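Local coordinates for protein beta-hexosaminidase Amuc_2018 (Akkermansia muciniphila, PDB 6JEB) that hydrolyses terminal non-reducing N-acetylglucosamine and N-acetylgalactosamine residues from glycans and chitobiose, as a zinc-containing family 20 beta-N-acetylhexosaminidase, at residues Gln283-Lys287 with Asn311-Tyr315; Ile182-Pro186 with Phe247-His253. Residue numbers count along the deposited sequence, not the author numbering.

Interaction 1: Gln283-Lys287 with Asn311-Tyr315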
loop_
_atom_site.group_PDB
_atom_site.type_symbol
_atom_site.label_atom_id
_atom_site.label_comp_id
_atom_site.label_asym_id
_atom_site.label_seq_id
_atom_site.Cartn_x
_atom_site.Cartn_y
_atom_site.Cartn_z
ATOM N N GLN A 283 -3.325 0.564 27.389
ATOM C CA GLN A 283 -3.321 1.566 26.327
ATOM C C GLN A 283 -2.295 2.656 26.612
ATOM O O GLN A 283 -1.626 3.141 25.693
ATOM C CB GLN A 283 -4.719 2.152 26.114
ATOM C CG GLN A 283 -5.707 1.186 25.486
ATOM C CD GLN A 283 -5.280 0.737 24.099
ATOM O OE1 GLN A 283 -5.324 1.515 23.148
ATOM N NE2 GLN A 283 -4.854 -0.520 23.978
ATOM N N GLU A 284 -2.151 3.055 27.878
ATOM C CA GLU A 284 -1.048 3.941 28.245
ATOM C C GLU A 284 0.290 3.280 27.951
ATOM O O GLU A 284 1.233 3.932 27.492
ATOM C CB GLU A 284 -1.121 4.292 29.731
ATOM C CG GLU A 284 -2.017 5.453 30.077
ATOM C CD GLU A 284 -1.792 5.922 31.500
ATOM O OE1 GLU A 284 -0.784 6.622 31.748
ATOM O OE2 GLU A 284 -2.609 5.567 32.372
ATOM N N GLN A 285 0.389 1.975 28.209
ATOM C CA GLN A 285 1.620 1.266 27.890
ATOM C C GLN A 285 1.870 1.261 26.386
ATOM O O GLN A 285 3.007 1.447 25.936
ATOM C CB GLN A 285 1.551 -0.159 28.425
ATOM C CG GLN A 285 2.884 -0.877 28.322
ATOM C CD GLN A 285 2.852 -2.283 28.884
ATOM O OE1 GLN A 285 1.987 -2.626 29.691
ATOM N NE2 GLN A 285 3.801 -3.105 28.459
ATOM N N MET A 286 0.812 1.059 25.593
ATOM C CA MET A 286 0.945 1.083 24.139
ATOM C C MET A 286 1.403 2.454 23.657
ATOM O O MET A 286 2.271 2.554 22.782
ATOM C CB MET A 286 -0.390 0.704 23.489
ATOM C CG MET A 286 -0.345 0.532 21.962
ATOM S SD MET A 286 0.499 -0.972 21.414
ATOM C CE MET A 286 -0.571 -2.252 22.068
ATOM N N LYS A 287 0.826 3.523 24.209
ATOM C CA LYS A 287 1.259 4.870 23.845
ATOM C C LYS A 287 2.746 5.065 24.125
ATOM O O LYS A 287 3.484 5.598 23.287
ATOM C CB LYS A 287 0.421 5.908 24.596
ATOM C CG LYS A 287 0.776 7.345 24.277
ATOM C CD LYS A 287 -0.072 8.307 25.099
ATOM C CE LYS A 287 0.217 9.751 24.719
ATOM N NZ LYS A 287 -0.183 10.046 23.305
ATOM N N ASN A 311 -8.267 4.291 18.908
ATOM C CA ASN A 311 -7.979 5.044 20.128
ATOM C C ASN A 311 -6.947 6.105 19.761
ATOM O O ASN A 311 -5.739 5.863 19.825
ATOM C CB ASN A 311 -7.470 4.138 21.247
ATOM C CG ASN A 311 -7.238 4.900 22.543
ATOM O OD1 ASN A 311 -7.596 6.074 22.653
ATOM N ND2 ASN A 311 -6.640 4.243 23.527
ATOM N N ALA A 312 -7.425 7.291 19.384
ATOM C CA ALA A 312 -6.510 8.329 18.927
ATOM C C ALA A 312 -5.508 8.735 19.999
ATOM O O ALA A 312 -4.460 9.298 19.667
ATOM C CB ALA A 312 -7.290 9.546 18.435
ATOM N N GLY A 313 -5.792 8.437 21.269
ATOM C CA GLY A 313 -4.922 8.869 22.349
ATOM C C GLY A 313 -3.567 8.187 22.392
ATOM O O GLY A 313 -2.666 8.684 23.075
ATOM N N ILE A 314 -3.394 7.062 21.686
ATOM C CA ILE A 314 -2.113 6.354 21.741
ATOM C C ILE A 314 -1.088 6.885 20.747
ATOM O O ILE A 314 0.066 6.429 20.767
ATOM C CB ILE A 314 -2.225 4.817 21.629
ATOM C CG1 ILE A 314 -2.694 4.384 20.236
ATOM C CG2 ILE A 314 -3.140 4.256 22.721
ATOM C CD1 ILE A 314 -2.596 2.872 20.017
ATOM N N TYR A 315 -1.462 7.823 19.882
ATOM C CA TYR A 315 -0.552 8.394 18.900
ATOM C C TYR A 315 -0.177 9.812 19.308
ATOM O O TYR A 315 -0.813 10.424 20.170
ATOM C CB TYR A 315 -1.187 8.380 17.500
ATOM C CG TYR A 315 -1.833 7.045 17.194
ATOM C CD1 TYR A 315 -1.060 5.936 16.847
ATOM C CD2 TYR A 315 -3.210 6.883 17.288
ATOM C CE1 TYR A 315 -1.652 4.703 16.592
ATOM C CE2 TYR A 315 -3.812 5.662 17.032
ATOM C CZ TYR A 315 -3.028 4.573 16.681
ATOM O OH TYR A 315 -3.625 3.357 16.439
HETATM O O HOH W 1 2.679 7.314 21.091
#
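N311 opens the second segment with a side chain that works in two directions. Its ND2 donates to OE1 of Q283 (3.1 Å, N-H...acceptor angle 166°), while its OD1 accepts from the backbone N of G313 at 3.3 Å, an Asx turn that leads into the short 3-10 segment 312-314. G313 contributes its carbonyl: NZ of K287, at the end of a side chain extended through chi3 (t, t, t), donates to G313 O at 2.8 Å. Topologically, this is a loop-to-helix contact of the family 20 (beta/alpha)8 barrel. Helix 282-299 leads into strand 303-307, and the chain leaving that strand packs back against the first turns of the same helix; no regular helix separates it from strand 320-323. I314 is the apolar centre, with the largest area covered here (86 Å²). Its CD1 lies 3.8 Å from CG of M286, its CG2 3.5 Å from the backbone O of Q283, and its CB 4.1 Å from CB of K287. The main chains come near enough at this point (CA of K287 to CA of I314, 4.2 Å) for water 1 to donate to both K287 O (2.9 Å) and I314 O (2.8 Å). Y315 directs its CA-to-CB bond away from the helix; its ring meets F306, and its hydroxyl is hydrogen-bonded to the backbone N of E309.

Interaction 2: Ile182-Pro186 with Phe247-His253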
loop_
_atom_site.group_PDB
_atom_site.type_symbol
_atom_site.label_atom_id
_atom_site.label_comp_id
_atom_site.label_asym_id
_atom_site.label_seq_id
_atom_site.Cartn_x
_atom_site.Cartn_y
_atom_site.Cartn_z
ATOM N N ILE A 182 7.794 6.194 -7.544
ATOM C CA ILE A 182 7.194 5.498 -6.414
ATOM C C ILE A 182 8.173 5.488 -5.248
ATOM O O ILE A 182 9.325 5.064 -5.407
ATOM C CB ILE A 182 6.779 4.075 -6.822
ATOM C CG1 ILE A 182 5.638 4.148 -7.849
ATOM C CG2 ILE A 182 6.369 3.246 -5.608
ATOM C CD1 ILE A 182 5.482 2.884 -8.694
ATOM N N ASP A 183 7.720 5.978 -4.086
ATOM C CA ASP A 183 8.469 5.862 -2.838
ATOM C C ASP A 183 8.099 4.552 -2.161
ATOM O O ASP A 183 6.936 4.143 -2.182
ATOM C CB ASP A 183 8.107 6.989 -1.862
ATOM C CG ASP A 183 8.610 8.354 -2.300
ATOM O OD1 ASP A 183 9.370 8.454 -3.289
ATOM O OD2 ASP A 183 8.231 9.342 -1.632
ATOM N N VAL A 184 9.083 3.911 -1.530
ATOM C CA VAL A 184 8.875 2.613 -0.898
ATOM C C VAL A 184 8.802 2.786 0.610
ATOM O O VAL A 184 9.676 3.422 1.221
ATOM C CB VAL A 184 9.971 1.609 -1.293
ATOM C CG1 VAL A 184 9.696 0.251 -0.646
ATOM C CG2 VAL A 184 10.026 1.473 -2.804
ATOM N N ILE A 185 7.765 2.212 1.212
ATOM C CA ILE A 185 7.492 2.358 2.639
ATOM C C ILE A 185 7.592 0.984 3.292
ATOM O O ILE A 185 6.693 0.152 3.099
ATOM C CB ILE A 185 6.071 2.902 2.861
ATOM C CG1 ILE A 185 5.779 4.119 1.961
ATOM C CG2 ILE A 185 5.839 3.188 4.344
ATOM C CD1 ILE A 185 6.718 5.286 2.169
ATOM N N PRO A 186 8.632 0.702 4.073
ATOM C CA PRO A 186 8.707 -0.594 4.767
ATOM C C PRO A 186 7.833 -0.597 6.016
ATOM O O PRO A 186 7.712 0.415 6.713
ATOM C CB PRO A 186 10.187 -0.689 5.160
ATOM C CG PRO A 186 10.568 0.789 5.410
ATOM C CD PRO A 186 9.800 1.567 4.347
ATOM N N PHE A 247 16.039 2.298 2.655
ATOM C CA PHE A 247 14.807 2.947 2.217
ATOM C C PHE A 247 14.911 4.447 2.420
ATOM O O PHE A 247 14.670 4.942 3.530
ATOM C CB PHE A 247 13.611 2.380 2.990
ATOM C CG PHE A 247 13.356 0.925 2.715
ATOM C CD1 PHE A 247 12.772 0.520 1.518
ATOM C CD2 PHE A 247 13.715 -0.046 3.641
ATOM C CE1 PHE A 247 12.536 -0.829 1.252
ATOM C CE2 PHE A 247 13.480 -1.400 3.393
ATOM C CZ PHE A 247 12.891 -1.792 2.192
ATOM N N PRO A 248 15.230 5.213 1.374
ATOM C CA PRO A 248 15.431 6.661 1.539
ATOM C C PRO A 248 14.157 7.441 1.818
ATOM O O PRO A 248 14.253 8.641 2.096
ATOM C CB PRO A 248 16.053 7.081 0.201
ATOM C CG PRO A 248 15.534 6.070 -0.769
ATOM C CD PRO A 248 15.495 4.772 -0.006
ATOM N N SER A 249 12.975 6.817 1.766
ATOM C CA SER A 249 11.760 7.548 2.116
ATOM C C SER A 249 11.812 8.050 3.552
ATOM O O SER A 249 11.187 9.069 3.882
ATOM C CB SER A 249 10.523 6.669 1.918
ATOM O OG SER A 249 10.522 5.580 2.834
ATOM N N GLY A 250 12.541 7.351 4.420
ATOM C CA GLY A 250 12.603 7.730 5.813
ATOM C C GLY A 250 11.334 7.489 6.596
ATOM O O GLY A 250 11.269 7.866 7.768
ATOM N N ILE A 251 10.318 6.893 5.987
ATOM C CA ILE A 251 9.061 6.590 6.655
ATOM C C ILE A 251 9.065 5.109 7.003
ATOM O O ILE A 251 9.295 4.261 6.129
ATOM C CB ILE A 251 7.876 6.923 5.737
ATOM C CG1 ILE A 251 7.890 8.412 5.367
ATOM C CG2 ILE A 251 6.571 6.531 6.399
ATOM C CD1 ILE A 251 6.792 8.803 4.390
ATOM N N VAL A 252 8.798 4.790 8.267
ATOM C CA VAL A 252 8.741 3.407 8.731
ATOM C C VAL A 252 7.352 3.172 9.303
ATOM O O VAL A 252 6.978 3.770 10.323
ATOM C CB VAL A 252 9.828 3.089 9.766
ATOM C CG1 VAL A 252 9.713 1.638 10.217
ATOM C CG2 VAL A 252 11.208 3.349 9.177
ATOM N N HIS A 253 6.578 2.321 8.638
ATOM C CA HIS A 253 5.264 1.934 9.132
ATOM C C HIS A 253 5.490 0.932 10.260
ATOM O O HIS A 253 6.176 -0.079 10.067
ATOM C CB HIS A 253 4.497 1.305 7.969
ATOM C CG HIS A 253 3.016 1.192 8.177
ATOM N ND1 HIS A 253 2.454 0.622 9.301
ATOM C CD2 HIS A 253 1.982 1.526 7.367
ATOM C CE1 HIS A 253 1.139 0.620 9.181
ATOM N NE2 HIS A 253 0.824 1.177 8.023
HETATM O O HOH W 2 12.360 4.131 0.545
#
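P186 lies over one face of the F247 ring: its CB sits 4.0 Å from the ring centroid and 19° off the normal, a CH-pi contact, with P186 CG 3.7 Å from F247 CD2. The pair lies where the third and fourth strands of the (beta/alpha)8 barrel, 183-187 and 251-253, come together and close the cylinder. The short strand axes approach to 5.5 Å at 42°, so the parallel neighbours splay strongly, and within these two segments one backbone hydrogen bond crosses, H253 N to P186 O (2.9 Å, 151°). Proline has no N-H to offer I251 O, which instead lies 3.3 Å from P186 CD. V184 CG1 reaches F247 CE1 at 3.6 Å, and I185 CG2 meets I251 CG2 at 4.0 Å. H253 ends the join near the active site, its side chain about 7 Å from that of substrate-binding D257 and its ring stacked on H125. At the other end, a type I turn from F247 to G250, whose phi is 71°, brings S249 beside the strand. Water 2 donates to V184 O (2.9 Å) and accepts from S249 N (3.0 Å), while S249 OG donates directly to V184 O at 2.8 Å.

How the interactions relate
Both interactions belong to the catalytic barrel, but at different depths: interaction 2 is a buried contact, its centre about 11 Å from the centre of the chain, and interaction 1 a partly buried one, its centre about 24 Å from it. They share no segment, and their nearest atoms are about 9 Å apart. Interaction 2 joins strand to strand by one main-chain hydrogen bond, a serine hydroxyl and apolar packing. Interaction 1 sets a helix against a loop, with side-chain amides and a lysine ammonium group bridging around one isoleucine. Strand 303-307 connects the two regions: the side chains of I185, I251 and H253 pack on it, and the loop of interaction 1 follows it. In each, a water spans backbone atoms of both segments.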